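Side-chain contacts in CRISPR-associated endonuclease Cas3-HD (Methanocaldococcus jannaschii, PDB 3S4L), which degrades single-stranded DNA and RNA as the separately encoded HD nuclease of CRISPR interference, needing magnesium for its DNase activity: residues A[92-95]-A[96-100]; A[101-104]-A[105-109]; A[112-115]-A[116-120]; A[157-160]-A[161-165]. All coordinates share one frame; numbering follows the deposited sequence.

Contact 1 (A[92-95]-A[96-100]); sequences ELVS and AYYTY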
ATOM      1  N   GLU A  92      -5.388  -4.670   1.244  1.00 27.02           N
ATOM      2  CA  GLU A  92      -3.973  -4.292   1.334  1.00 29.83           C
ATOM      3  C   GLU A  92      -3.060  -5.083   0.399  1.00 34.54           C
ATOM      4  O   GLU A  92      -1.991  -4.598   0.013  1.00 32.22           O
ATOM      5  CB  GLU A  92      -3.444  -4.349   2.779  1.00 27.98           C
ATOM      6  CG  GLU A  92      -3.517  -5.703   3.445  1.00 40.10           C
ATOM      7  CD  GLU A  92      -4.780  -5.863   4.295  1.00 46.13           C
ATOM      8  OE1 GLU A  92      -5.886  -5.552   3.801  1.00 41.47           O
ATOM      9  OE2 GLU A  92      -4.661  -6.290   5.463  1.00 54.70           O
ATOM     10  N   LEU A  93      -3.467  -6.301   0.041  1.00 32.31           N
ATOM     11  CA  LEU A  93      -2.664  -7.126  -0.878  1.00 29.16           C
ATOM     12  C   LEU A  93      -2.697  -6.507  -2.270  1.00 25.68           C
ATOM     13  O   LEU A  93      -1.692  -6.478  -2.979  1.00 22.91           O
ATOM     14  CB  LEU A  93      -3.172  -8.569  -0.928  1.00 29.88           C
ATOM     15  CG  LEU A  93      -2.690  -9.575   0.128  1.00 36.36           C
ATOM     16  CD1 LEU A  93      -2.886  -9.097   1.544  1.00 37.16           C
ATOM     17  CD2 LEU A  93      -3.404 -10.916  -0.087  1.00 41.29           C
ATOM     18  N   VAL A  94      -3.869  -6.008  -2.648  1.00 26.41           N
ATOM     19  CA  VAL A  94      -4.031  -5.298  -3.906  1.00 29.18           C
ATOM     20  C   VAL A  94      -3.333  -3.943  -3.870  1.00 29.88           C
ATOM     21  O   VAL A  94      -2.763  -3.525  -4.873  1.00 29.43           O
ATOM     22  CB  VAL A  94      -5.507  -5.083  -4.246  1.00 31.50           C
ATOM     23  CG1 VAL A  94      -5.642  -4.131  -5.441  1.00 25.69           C
ATOM     24  CG2 VAL A  94      -6.168  -6.427  -4.499  1.00 29.01           C
ATOM     25  N   SER A  95      -3.375  -3.265  -2.722  1.00 26.46           N
ATOM     26  CA  SER A  95      -2.584  -2.035  -2.534  1.00 27.70           C
ATOM     27  C   SER A  95      -1.075  -2.289  -2.722  1.00 27.09           C
ATOM     28  O   SER A  95      -0.390  -1.536  -3.431  1.00 30.43           O
ATOM     29  CB  SER A  95      -2.819  -1.420  -1.143  1.00 20.38           C
ATOM     30  OG  SER A  95      -4.167  -1.034  -0.915  1.00 21.43           O
ATOM     31  N   ALA A  96      -0.572  -3.345  -2.080  1.00 25.25           N
ATOM     32  CA  ALA A  96       0.849  -3.692  -2.151  1.00 29.16           C
ATOM     33  C   ALA A  96       1.317  -3.857  -3.590  1.00 27.41           C
ATOM     34  O   ALA A  96       2.427  -3.443  -3.949  1.00 26.60           O
ATOM     35  CB  ALA A  96       1.148  -4.959  -1.343  1.00 25.38           C
ATOM     36  N   TYR A  97       0.469  -4.470  -4.407  1.00 28.74           N
ATOM     37  CA  TYR A  97       0.781  -4.693  -5.820  1.00 28.78           C
ATOM     38  C   TYR A  97       0.971  -3.382  -6.554  1.00 28.22           C
ATOM     39  O   TYR A  97       1.999  -3.185  -7.186  1.00 34.94           O
ATOM     40  CB  TYR A  97      -0.308  -5.526  -6.500  1.00 26.28           C
ATOM     41  CG  TYR A  97      -0.165  -5.657  -8.017  1.00 26.77           C
ATOM     42  CD1 TYR A  97       0.568  -6.699  -8.581  1.00 27.64           C
ATOM     43  CD2 TYR A  97      -0.808  -4.772  -8.879  1.00 29.47           C
ATOM     44  CE1 TYR A  97       0.676  -6.849  -9.977  1.00 31.26           C
ATOM     45  CE2 TYR A  97      -0.694  -4.900 -10.268  1.00 32.11           C
ATOM     46  CZ  TYR A  97       0.049  -5.942 -10.808  1.00 36.80           C
ATOM     47  OH  TYR A  97       0.157  -6.070 -12.177  1.00 40.71           O
ATOM     48  N   TYR A  98       0.001  -2.472  -6.464  1.00 31.43           N
ATOM     49  CA  TYR A  98       0.145  -1.199  -7.172  1.00 31.28           C
ATOM     50  C   TYR A  98       1.255  -0.322  -6.574  1.00 30.53           C
ATOM     51  O   TYR A  98       1.945   0.418  -7.288  1.00 26.77           O
ATOM     52  CB  TYR A  98      -1.174  -0.434  -7.224  1.00 31.09           C
ATOM     53  CG  TYR A  98      -2.136  -1.037  -8.193  1.00 28.57           C
ATOM     54  CD1 TYR A  98      -1.945  -0.890  -9.563  1.00 25.96           C
ATOM     55  CD2 TYR A  98      -3.230  -1.777  -7.744  1.00 25.64           C
ATOM     56  CE1 TYR A  98      -2.824  -1.473 -10.472  1.00 28.66           C
ATOM     57  CE2 TYR A  98      -4.128  -2.343  -8.643  1.00 25.74           C
ATOM     58  CZ  TYR A  98      -3.913  -2.192  -9.995  1.00 27.08           C
ATOM     59  OH  TYR A  98      -4.793  -2.750 -10.865  1.00 33.05           O
ATOM     60  N   THR A  99       1.420  -0.411  -5.261  1.00 25.19           N
ATOM     61  CA  THR A  99       2.430   0.388  -4.586  1.00 27.01           C
ATOM     62  C   THR A  99       3.789  -0.003  -5.113  1.00 31.48           C
ATOM     63  O   THR A  99       4.623   0.848  -5.422  1.00 30.63           O
ATOM     64  CB  THR A  99       2.380   0.197  -3.063  1.00 25.15           C
ATOM     65  OG1 THR A  99       1.143   0.722  -2.565  1.00 28.74           O
ATOM     66  CG2 THR A  99       3.548   0.913  -2.392  1.00 22.29           C
ATOM     67  N   TYR A 100       4.011  -1.303  -5.226  1.00 27.86           N
ATOM     68  CA  TYR A 100       5.300  -1.777  -5.668  1.00 23.61           C
ATOM     69  C   TYR A 100       5.646  -1.228  -7.054  1.00 26.65           C
ATOM     70  O   TYR A 100       6.736  -0.689  -7.262  1.00 29.79           O
ATOM     71  CB  TYR A 100       5.343  -3.302  -5.692  1.00 22.39           C
ATOM     72  CG  TYR A 100       6.649  -3.788  -6.256  1.00 23.05           C
ATOM     73  CD1 TYR A 100       6.783  -4.080  -7.608  1.00 22.81           C
ATOM     74  CD2 TYR A 100       7.763  -3.919  -5.442  1.00 27.59           C
ATOM     75  CE1 TYR A 100       8.010  -4.521  -8.136  1.00 28.75           C
ATOM     76  CE2 TYR A 100       8.983  -4.350  -5.950  1.00 34.53           C
ATOM     77  CZ  TYR A 100       9.099  -4.652  -7.296  1.00 35.28           C
ATOM     78  OH  TYR A 100      10.309  -5.084  -7.790  1.00 40.35           O
TER
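V94 and Y98, one helical turn apart, run in parallel from one side of the helix. With CG1 of V94 anti to its backbone N (chi1 170°), that methyl meets the rim of the Y98 ring in the ring plane, 4.0 Å from CE2 of Y98. One face of the same ring has CD2 of Y97 over its centre. The backbone link beneath is weak: N of Y98 stands 3.4 Å from O of V94.

The neighbouring pair, S95 and T99, is bound more closely. T99 turns OG1 anti to its own carbonyl carbon, at chi1 -66°, and the hydroxyl donates to O of S95 over 2.9 Å from above the carbonyl plane, while N of T99 binds the same oxygen at 2.8 Å. A threonine can thus sit buried with its hydroxyl satisfied inside the helix and its methyl available for packing. S95 sends its own OG elsewhere, to H66 O and G69 N.

E92, salt-bridged to R90, lies against the metal-binding residues H91 and H123. Helix 91-107 is enclosed here: V94 leans on L149 of helix 142-149, S95 and A96 on helix 110-121, and T99 on L62 and L65 of helix 52-65.

Contact 2 (A[101-104]-A[105-109]); sequences HILL and KKFGD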
ATOM      1  N   HIS A 101       4.742  -1.386  -8.017  1.00 26.38           N
ATOM      2  CA  HIS A 101       5.085  -0.982  -9.389  1.00 34.41           C
ATOM      3  C   HIS A 101       5.264   0.524  -9.501  1.00 35.17           C
ATOM      4  O   HIS A 101       6.157   1.008 -10.186  1.00 39.87           O
ATOM      5  CB  HIS A 101       4.074  -1.500 -10.415  1.00 33.43           C
ATOM      6  CG  HIS A 101       4.096  -2.982 -10.552  1.00 36.99           C
ATOM      7  ND1 HIS A 101       5.129  -3.652 -11.170  1.00 41.49           N
ATOM      8  CD2 HIS A 101       3.242  -3.933 -10.103  1.00 38.62           C
ATOM      9  CE1 HIS A 101       4.899  -4.953 -11.113  1.00 41.33           C
ATOM     10  NE2 HIS A 101       3.760  -5.149 -10.470  1.00 39.82           N
ATOM     11  N   ILE A 102       4.426   1.259  -8.789  1.00 34.16           N
ATOM     12  CA  ILE A 102       4.543   2.701  -8.791  1.00 33.60           C
ATOM     13  C   ILE A 102       5.845   3.151  -8.110  1.00 37.89           C
ATOM     14  O   ILE A 102       6.515   4.034  -8.628  1.00 29.94           O
ATOM     15  CB  ILE A 102       3.294   3.365  -8.211  1.00 30.95           C
ATOM     16  CG1 ILE A 102       2.177   3.289  -9.255  1.00 31.75           C
ATOM     17  CG2 ILE A 102       3.581   4.833  -7.847  1.00 30.38           C
ATOM     18  CD1 ILE A 102       0.816   3.126  -8.674  1.00 31.71           C
ATOM     19  N   LEU A 103       6.239   2.524  -6.999  1.00 39.06           N
ATOM     20  CA  LEU A 103       7.510   2.884  -6.362  1.00 36.03           C
ATOM     21  C   LEU A 103       8.701   2.587  -7.266  1.00 39.54           C
ATOM     22  O   LEU A 103       9.655   3.365  -7.333  1.00 41.47           O
ATOM     23  CB  LEU A 103       7.684   2.189  -5.010  1.00 33.71           C
ATOM     24  CG  LEU A 103       6.799   2.680  -3.857  1.00 28.15           C
ATOM     25  CD1 LEU A 103       7.006   1.783  -2.625  1.00 24.64           C
ATOM     26  CD2 LEU A 103       7.112   4.150  -3.542  1.00 20.69           C
ATOM     27  N   LEU A 104       8.648   1.457  -7.956  1.00 40.80           N
ATOM     28  CA  LEU A 104       9.753   1.058  -8.814  1.00 38.82           C
ATOM     29  C   LEU A 104       9.920   2.089  -9.920  1.00 36.06           C
ATOM     30  O   LEU A 104      11.044   2.480 -10.253  1.00 40.74           O
ATOM     31  CB  LEU A 104       9.493  -0.316  -9.433  1.00 29.63           C
ATOM     32  CG  LEU A 104      10.671  -1.276  -9.599  1.00 32.03           C
ATOM     33  CD1 LEU A 104      10.444  -2.168 -10.811  1.00 30.62           C
ATOM     34  CD2 LEU A 104      12.008  -0.563  -9.707  1.00 33.91           C
ATOM     35  N   LYS A 105       8.803   2.533 -10.489  1.00 33.14           N
ATOM     36  CA  LYS A 105       8.863   3.558 -11.535  1.00 45.58           C
ATOM     37  C   LYS A 105       9.481   4.859 -11.014  1.00 42.82           C
ATOM     38  O   LYS A 105      10.445   5.371 -11.572  1.00 46.14           O
ATOM     39  CB  LYS A 105       7.470   3.847 -12.093  1.00 49.48           C
ATOM     40  CG  LYS A 105       7.487   4.757 -13.297  1.00 56.20           C
ATOM     41  CD  LYS A 105       7.923   4.008 -14.534  1.00 66.64           C
ATOM     42  CE  LYS A 105       8.237   4.967 -15.683  1.00 76.37           C
ATOM     43  NZ  LYS A 105       7.425   6.221 -15.623  1.00 76.70           N
ATOM     44  N   LYS A 106       8.927   5.369  -9.922  1.00 42.95           N
ATOM     45  CA  LYS A 106       9.325   6.665  -9.377  1.00 47.22           C
ATOM     46  C   LYS A 106      10.779   6.711  -8.904  1.00 46.96           C
ATOM     47  O   LYS A 106      11.456   7.718  -9.097  1.00 55.11           O
ATOM     48  CB  LYS A 106       8.374   7.093  -8.243  1.00 49.23           C
ATOM     49  CG  LYS A 106       8.788   8.373  -7.510  1.00 58.14           C
ATOM     50  CD  LYS A 106       8.457   9.634  -8.313  1.00 72.60           C
ATOM     51  CE  LYS A 106       9.648  10.604  -8.380  1.00 78.08           C
ATOM     52  NZ  LYS A 106       9.345  11.843  -9.164  1.00 77.45           N
ATOM     53  N   PHE A 107      11.266   5.633  -8.294  1.00 38.26           N
ATOM     54  CA  PHE A 107      12.598   5.667  -7.698  1.00 38.56           C
ATOM     55  C   PHE A 107      13.642   4.719  -8.307  1.00 43.90           C
ATOM     56  O   PHE A 107      14.820   4.812  -7.967  1.00 47.82           O
ATOM     57  CB  PHE A 107      12.520   5.399  -6.198  1.00 38.58           C
ATOM     58  CG  PHE A 107      11.708   6.407  -5.427  1.00 44.27           C
ATOM     59  CD1 PHE A 107      12.244   7.646  -5.084  1.00 45.06           C
ATOM     60  CD2 PHE A 107      10.421   6.097  -4.998  1.00 39.70           C
ATOM     61  CE1 PHE A 107      11.500   8.567  -4.348  1.00 43.13           C
ATOM     62  CE2 PHE A 107       9.670   7.020  -4.258  1.00 39.38           C
ATOM     63  CZ  PHE A 107      10.213   8.249  -3.933  1.00 39.42           C
ATOM     64  N   GLY A 108      13.220   3.806  -9.180  1.00 41.16           N
ATOM     65  CA  GLY A 108      14.129   2.832  -9.772  1.00 40.78           C
ATOM     66  C   GLY A 108      15.014   2.039  -8.807  1.00 46.45           C
ATOM     67  O   GLY A 108      16.187   1.786  -9.109  1.00 51.41           O
ATOM     68  N   ASP A 109      14.461   1.649  -7.654  1.00 42.77           N
ATOM     69  CA  ASP A 109      15.193   0.878  -6.630  1.00 39.50           C
ATOM     70  C   ASP A 109      14.336  -0.293  -6.140  1.00 44.89           C
ATOM     71  O   ASP A 109      13.455  -0.119  -5.294  1.00 47.41           O
ATOM     72  CB  ASP A 109      15.600   1.789  -5.444  1.00 32.30           C
ATOM     73  CG  ASP A 109      16.368   1.030  -4.337  1.00 36.98           C
ATOM     74  OD1 ASP A 109      16.031  -0.139  -4.056  1.00 39.58           O
ATOM     75  OD2 ASP A 109      17.313   1.599  -3.745  1.00 42.21           O
TER
HETATM   76  O   HOH W   1      11.996   2.259  -6.246  1.00 47.17           O
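Apolar packing in this last stretch of helix 91-107 rests on L103 and F107, which cross obliquely. In the leucine CD1 continues outward (chi2 174°), while the other branch, CD2, turns to CE2 of F107 at 3.9 Å. A different neighbour serves the ring face: CG of K106 lies 3.6 Å above the plane, displaced toward the rim, and the lysine contributes its aliphatic part while its chain leads on toward solvent. Farther round, CD2 of L104 lies against the backbone of G108 and D109, 3.9 Å from N of D109. L103, buried, and F107, partly exposed, also pack on F58 of helix 52-65.

Hydrogen bonding is regular until the helix stops. N of F107 binds O of L103 at 2.9 Å, and N of G108 makes a more bent bond to O of L104, with an N-H...O angle of 136°. Water extends the pattern, donating to O of L103 over 2.8 Å and accepting from N of D109 over 2.9 Å.

G108 has positive phi (51°), a backbone shape that glycine adopts readily, and D109 then caps N of L112 through OD1. The arrangement is a tight junction between consecutive helices: a positive-phi glycine just past the end of helix 91-107, then an aspartate N-cap for helix 110-121.

Contact 3 (A[112-115]-A[116-120]); sequences LAFI and GALTV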
ATOM      1  N   LEU A 112      13.718  -0.605  -2.338  1.00 33.03           N
ATOM      2  CA  LEU A 112      12.825   0.424  -1.804  1.00 38.31           C
ATOM      3  C   LEU A 112      11.361   0.098  -2.132  1.00 35.55           C
ATOM      4  O   LEU A 112      10.490   0.135  -1.253  1.00 29.73           O
ATOM      5  CB  LEU A 112      13.215   1.810  -2.337  1.00 38.12           C
ATOM      6  CG  LEU A 112      12.423   3.019  -1.830  1.00 38.65           C
ATOM      7  CD1 LEU A 112      12.555   3.178  -0.309  1.00 37.62           C
ATOM      8  CD2 LEU A 112      12.893   4.275  -2.544  1.00 33.46           C
ATOM      9  N   ALA A 113      11.097  -0.239  -3.391  1.00 33.27           N
ATOM     10  CA  ALA A 113       9.744  -0.602  -3.826  1.00 31.52           C
ATOM     11  C   ALA A 113       9.229  -1.837  -3.070  1.00 32.96           C
ATOM     12  O   ALA A 113       8.069  -1.898  -2.635  1.00 32.24           O
ATOM     13  CB  ALA A 113       9.741  -0.853  -5.320  1.00 27.31           C
ATOM     14  N   PHE A 114      10.098  -2.828  -2.904  1.00 33.78           N
ATOM     15  CA  PHE A 114       9.720  -3.993  -2.125  1.00 35.39           C
ATOM     16  C   PHE A 114       9.356  -3.581  -0.705  1.00 32.95           C
ATOM     17  O   PHE A 114       8.297  -3.949  -0.193  1.00 30.55           O
ATOM     18  CB  PHE A 114      10.836  -5.042  -2.092  1.00 40.72           C
ATOM     19  CG  PHE A 114      10.550  -6.203  -1.164  1.00 41.63           C
ATOM     20  CD1 PHE A 114      11.080  -6.233   0.123  1.00 43.70           C
ATOM     21  CD2 PHE A 114       9.744  -7.256  -1.572  1.00 42.23           C
ATOM     22  CE1 PHE A 114      10.816  -7.310   0.984  1.00 43.52           C
ATOM     23  CE2 PHE A 114       9.472  -8.326  -0.717  1.00 43.64           C
ATOM     24  CZ  PHE A 114      10.008  -8.350   0.559  1.00 41.64           C
ATOM     25  N   ILE A 115      10.232  -2.820  -0.055  1.00 30.44           N
ATOM     26  CA  ILE A 115       9.992  -2.493   1.343  1.00 34.98           C
ATOM     27  C   ILE A 115       8.750  -1.616   1.509  1.00 32.94           C
ATOM     28  O   ILE A 115       8.036  -1.713   2.504  1.00 28.15           O
ATOM     29  CB  ILE A 115      11.165  -1.778   1.983  1.00 40.45           C
ATOM     30  CG1 ILE A 115      10.848  -1.530   3.433  1.00 41.32           C
ATOM     31  CG2 ILE A 115      11.337  -0.407   1.389  1.00 46.59           C
ATOM     32  CD1 ILE A 115      11.661  -0.437   4.006  1.00 51.93           C
ATOM     33  N   GLY A 116       8.503  -0.742   0.540  1.00 29.18           N
ATOM     34  CA  GLY A 116       7.309   0.090   0.583  1.00 23.16           C
ATOM     35  C   GLY A 116       6.076  -0.774   0.410  1.00 29.89           C
ATOM     36  O   GLY A 116       5.120  -0.638   1.162  1.00 26.73           O
ATOM     37  N   ALA A 117       6.108  -1.678  -0.569  1.00 26.30           N
ATOM     38  CA  ALA A 117       4.959  -2.531  -0.851  1.00 27.04           C
ATOM     39  C   ALA A 117       4.631  -3.450   0.328  1.00 27.60           C
ATOM     40  O   ALA A 117       3.459  -3.688   0.641  1.00 28.79           O
ATOM     41  CB  ALA A 117       5.198  -3.356  -2.122  1.00 30.41           C
ATOM     42  N   LEU A 118       5.673  -3.969   0.969  1.00 28.17           N
ATOM     43  CA  LEU A 118       5.529  -4.819   2.146  1.00 29.79           C
ATOM     44  C   LEU A 118       4.907  -4.052   3.311  1.00 33.33           C
ATOM     45  O   LEU A 118       4.094  -4.587   4.052  1.00 33.35           O
ATOM     46  CB  LEU A 118       6.898  -5.365   2.566  1.00 35.17           C
ATOM     47  CG  LEU A 118       6.926  -6.361   3.728  1.00 37.34           C
ATOM     48  CD1 LEU A 118       5.988  -7.536   3.444  1.00 33.09           C
ATOM     49  CD2 LEU A 118       8.349  -6.843   3.957  1.00 40.12           C
ATOM     50  N   THR A 119       5.293  -2.792   3.467  1.00 30.42           N
ATOM     51  CA  THR A 119       4.729  -1.964   4.519  1.00 30.59           C
ATOM     52  C   THR A 119       3.233  -1.827   4.273  1.00 34.30           C
ATOM     53  O   THR A 119       2.414  -1.949   5.196  1.00 30.14           O
ATOM     54  CB  THR A 119       5.378  -0.571   4.514  1.00 29.27           C
ATOM     55  OG1 THR A 119       6.777  -0.707   4.778  1.00 38.82           O
ATOM     56  CG2 THR A 119       4.746   0.315   5.571  1.00 28.28           C
ATOM     57  N   VAL A 120       2.894  -1.569   3.012  1.00 27.58           N
ATOM     58  CA  VAL A 120       1.516  -1.437   2.590  1.00 24.68           C
ATOM     59  C   VAL A 120       0.733  -2.759   2.754  1.00 30.99           C
ATOM     60  O   VAL A 120      -0.441  -2.757   3.135  1.00 31.09           O
ATOM     61  CB  VAL A 120       1.446  -0.960   1.138  1.00 26.50           C
ATOM     62  CG1 VAL A 120       0.088  -1.323   0.536  1.00 27.30           C
ATOM     63  CG2 VAL A 120       1.706   0.554   1.059  1.00 24.33           C
TER
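The backbone from L112 to V120 is unbroken alpha helix, with N of A117 bound to O of A113 and N of L118 to O of F114, both at 2.9 Å. Above this frame the side chains of F114 and L118 project together, each flanking the other. F114 has CG anti to its backbone N (chi1 173°), which swings the ring along the helix toward its C-terminal end; CE1 of F114 comes within 3.9 Å of CD2 of L118, and CZ follows at 4.1 Å. The methyl approaches the ring obliquely. Four residues apart, the two groups share one side of the helix; F114 packs there on M191 and L118 on A195 of helix 181-197.

This helix precedes the histidine pair H123 and H124 of the all-helical HD fold, both of which bind the metal, and V120 O accepts a hydrogen bond from ND1 of H123, a bond that would orient the imidazole of this metal ligand.

O of I115 takes two hydrogen bonds from one residue. OG1 of T119 donates to it over 2.8 Å and N of T119 over 3.1 Å, the two arriving from opposite faces of the carbonyl plane. Threonine suits this buried spot because its hydroxyl is spent on the helix's own carbonyl, while the residue also packs on L211 and L212 of helix 204-215. I115 supplies branched bulk to I207 and L211 of that helix. Small residues occupy another side: A113 and A117 accept Y100, and G116, lacking a side chain, lets CD1 of L103 come close to its CA.

Contact 4 (A[157-160]-A[161-165]); sequences EDFE and DLIKK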
ATOM      1  N   GLU A 157     -14.207   1.080 -12.640  1.00 62.19           N
ATOM      2  CA  GLU A 157     -14.014   1.608 -13.987  1.00 68.82           C
ATOM      3  C   GLU A 157     -13.149   2.873 -13.998  1.00 66.63           C
ATOM      4  O   GLU A 157     -12.272   3.031 -14.853  1.00 66.73           O
ATOM      5  CB  GLU A 157     -15.380   1.905 -14.621  1.00 77.49           C
ATOM      6  CG  GLU A 157     -15.314   2.374 -16.059  1.00 86.48           C
ATOM      7  CD  GLU A 157     -16.567   3.117 -16.490  1.00 95.80           C
ATOM      8  OE1 GLU A 157     -17.636   2.473 -16.626  1.00 96.31           O
ATOM      9  OE2 GLU A 157     -16.480   4.352 -16.689  1.00 99.85           O
ATOM     10  N   ASP A 158     -13.403   3.768 -13.047  1.00 64.05           N
ATOM     11  CA  ASP A 158     -12.683   5.037 -12.966  1.00 71.77           C
ATOM     12  C   ASP A 158     -11.199   4.871 -12.613  1.00 69.29           C
ATOM     13  O   ASP A 158     -10.468   5.854 -12.557  1.00 76.30           O
ATOM     14  CB  ASP A 158     -13.324   5.967 -11.915  1.00 80.03           C
ATOM     15  CG  ASP A 158     -14.769   6.339 -12.238  1.00 90.45           C
ATOM     16  OD1 ASP A 158     -15.234   6.095 -13.377  1.00 91.19           O
ATOM     17  OD2 ASP A 158     -15.445   6.898 -11.343  1.00 93.59           O
ATOM     18  N   PHE A 159     -10.753   3.638 -12.392  1.00 59.21           N
ATOM     19  CA  PHE A 159      -9.480   3.391 -11.700  1.00 50.38           C
ATOM     20  C   PHE A 159      -8.268   4.188 -12.181  1.00 48.10           C
ATOM     21  O   PHE A 159      -7.613   4.867 -11.385  1.00 49.88           O
ATOM     22  CB  PHE A 159      -9.120   1.906 -11.700  1.00 44.13           C
ATOM     23  CG  PHE A 159      -7.838   1.613 -10.985  1.00 40.52           C
ATOM     24  CD1 PHE A 159      -7.712   1.901  -9.628  1.00 36.45           C
ATOM     25  CD2 PHE A 159      -6.747   1.073 -11.668  1.00 34.24           C
ATOM     26  CE1 PHE A 159      -6.520   1.641  -8.951  1.00 32.83           C
ATOM     27  CE2 PHE A 159      -5.544   0.809 -11.003  1.00 33.48           C
ATOM     28  CZ  PHE A 159      -5.432   1.089  -9.636  1.00 33.24           C
ATOM     29  N   GLU A 160      -7.950   4.059 -13.469  1.00 50.07           N
ATOM     30  CA  GLU A 160      -6.822   4.755 -14.072  1.00 56.41           C
ATOM     31  C   GLU A 160      -6.872   6.250 -13.766  1.00 55.65           C
ATOM     32  O   GLU A 160      -5.878   6.838 -13.336  1.00 57.85           O
ATOM     33  CB  GLU A 160      -6.795   4.512 -15.584  1.00 65.73           C
ATOM     34  CG  GLU A 160      -6.089   5.598 -16.398  1.00 74.78           C
ATOM     35  CD  GLU A 160      -4.577   5.544 -16.287  1.00 80.23           C
ATOM     36  OE1 GLU A 160      -4.051   5.583 -15.149  1.00 81.53           O
ATOM     37  OE2 GLU A 160      -3.912   5.468 -17.345  1.00 81.86           O
ATOM     38  N   ASP A 161      -8.037   6.852 -13.986  1.00 53.85           N
ATOM     39  CA  ASP A 161      -8.242   8.259 -13.680  1.00 63.55           C
ATOM     40  C   ASP A 161      -8.004   8.533 -12.194  1.00 59.21           C
ATOM     41  O   ASP A 161      -7.295   9.478 -11.835  1.00 63.03           O
ATOM     42  CB  ASP A 161      -9.637   8.713 -14.125  1.00 80.34           C
ATOM     43  CG  ASP A 161     -10.414   9.386 -13.013  1.00 92.33           C
ATOM     44  OD1 ASP A 161     -10.093  10.548 -12.685  1.00 99.20           O
ATOM     45  OD2 ASP A 161     -11.349   8.753 -12.474  1.00 94.10           O
ATOM     46  N   LEU A 162      -8.567   7.684 -11.335  1.00 55.93           N
ATOM     47  CA  LEU A 162      -8.342   7.792  -9.892  1.00 51.13           C
ATOM     48  C   LEU A 162      -6.857   7.839  -9.547  1.00 49.85           C
ATOM     49  O   LEU A 162      -6.432   8.684  -8.757  1.00 55.60           O
ATOM     50  CB  LEU A 162      -9.019   6.649  -9.135  1.00 48.21           C
ATOM     51  CG  LEU A 162      -8.718   6.621  -7.634  1.00 48.81           C
ATOM     52  CD1 LEU A 162      -9.330   7.826  -6.939  1.00 53.44           C
ATOM     53  CD2 LEU A 162      -9.217   5.331  -6.992  1.00 47.20           C
ATOM     54  N   ILE A 163      -6.072   6.940 -10.141  1.00 43.94           N
ATOM     55  CA  ILE A 163      -4.634   6.903  -9.879  1.00 46.10           C
ATOM     56  C   ILE A 163      -3.975   8.197 -10.329  1.00 50.92           C
ATOM     57  O   ILE A 163      -3.109   8.729  -9.649  1.00 49.25           O
ATOM     58  CB  ILE A 163      -3.940   5.732 -10.584  1.00 48.03           C
ATOM     59  CG1 ILE A 163      -4.269   4.419  -9.879  1.00 47.25           C
ATOM     60  CG2 ILE A 163      -2.432   5.935 -10.573  1.00 48.68           C
ATOM     61  CD1 ILE A 163      -3.780   4.350  -8.449  1.00 42.40           C
ATOM     62  N   LYS A 164      -4.398   8.701 -11.481  1.00 63.06           N
ATOM     63  CA  LYS A 164      -3.890   9.964 -11.996  1.00 67.40           C
ATOM     64  C   LYS A 164      -4.149  11.092 -10.995  1.00 65.04           C
ATOM     65  O   LYS A 164      -3.235  11.845 -10.653  1.00 64.58           O
ATOM     66  CB  LYS A 164      -4.526  10.274 -13.351  1.00 76.56           C
ATOM     67  CG  LYS A 164      -3.530  10.700 -14.420  1.00 83.18           C
ATOM     68  CD  LYS A 164      -4.108  10.586 -15.833  1.00 87.57           C
ATOM     69  CE  LYS A 164      -3.946   9.178 -16.397  1.00 89.05           C
ATOM     70  NZ  LYS A 164      -4.084   9.142 -17.886  1.00 92.26           N
ATOM     71  N   LYS A 165      -5.387  11.199 -10.520  1.00 65.77           N
ATOM     72  CA  LYS A 165      -5.741  12.186  -9.494  1.00 71.80           C
ATOM     73  C   LYS A 165      -4.842  12.064  -8.260  1.00 70.05           C
ATOM     74  O   LYS A 165      -4.442  13.065  -7.661  1.00 70.87           O
ATOM     75  CB  LYS A 165      -7.203  12.013  -9.068  1.00 75.21           C
ATOM     76  CG  LYS A 165      -8.164  13.071  -9.566  1.00 82.31           C
ATOM     77  CD  LYS A 165      -9.579  12.767  -9.089  1.00 86.37           C
ATOM     78  CE  LYS A 165      -9.989  11.348  -9.481  1.00 87.81           C
ATOM     79  NZ  LYS A 165     -11.369  10.988  -9.043  1.00 89.66           N
TER
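N of I163 binds O of F159 over 2.9 Å, the donor lying almost in line with the carbonyl bond, and the same i/i+4 spacing places their side chains next to each other. F159 has CG anti to its backbone N (chi1 -179°), which tilts the ring along the helix toward I163; CG1 of I163 then sits over one ring face, offset toward the rim and 3.5 Å from CZ of F159. The methylene stands 26° off the ring normal, a CH-pi contact, and CD1 of I163 adds a second touch 3.8 Å from CZ of F159. An aromatic and a branched aliphatic residue suit this buried side, where both also meet I68, close in sequence to the metal ligand D67.

The polar side of the helix differs. E160 and K164 are one turn apart, and their bent chains slant across each other: CE of K164 lies 3.7 Å from CD of E160. The salt bridge between OE2 of E160 and NZ of K164 is long, and the placement of OE2 is less certain. OE1 of E160 also has a weak hydrogen bond to N of I171.

The carboxylates of D158 and D161 would probably repel each other mildly, and NZ of K165 forms a long salt bridge with OD1 of D161, at 3.9 Å. The chemistry implies an amphipathic helix: close apolar packing inward, and long, probably weak charge pairs toward solvent.

Overall arrangement
Contacts 1 and 3 belong to the core, whereas contacts 2 and 4 are only partly buried. Contacts 1 and 2 follow each other along helix 91-107, and contact 3 lies on the next helix, which packs against both: A96 CB meets A117 O at 3.3 Å, and F107 CG meets L112 CD2 at 3.8 Å. Contact 4, on helix 159-167, reaches this pair only through Y98 and F159 of contact 1. Chemistry follows depth. The two core contacts each bury a threonine hydroxyl on a carbonyl of the preceding turn; contact 2 admits water and lysines where its helix ends, and contact 4 has charged pairs outside an aromatic-aliphatic inner side.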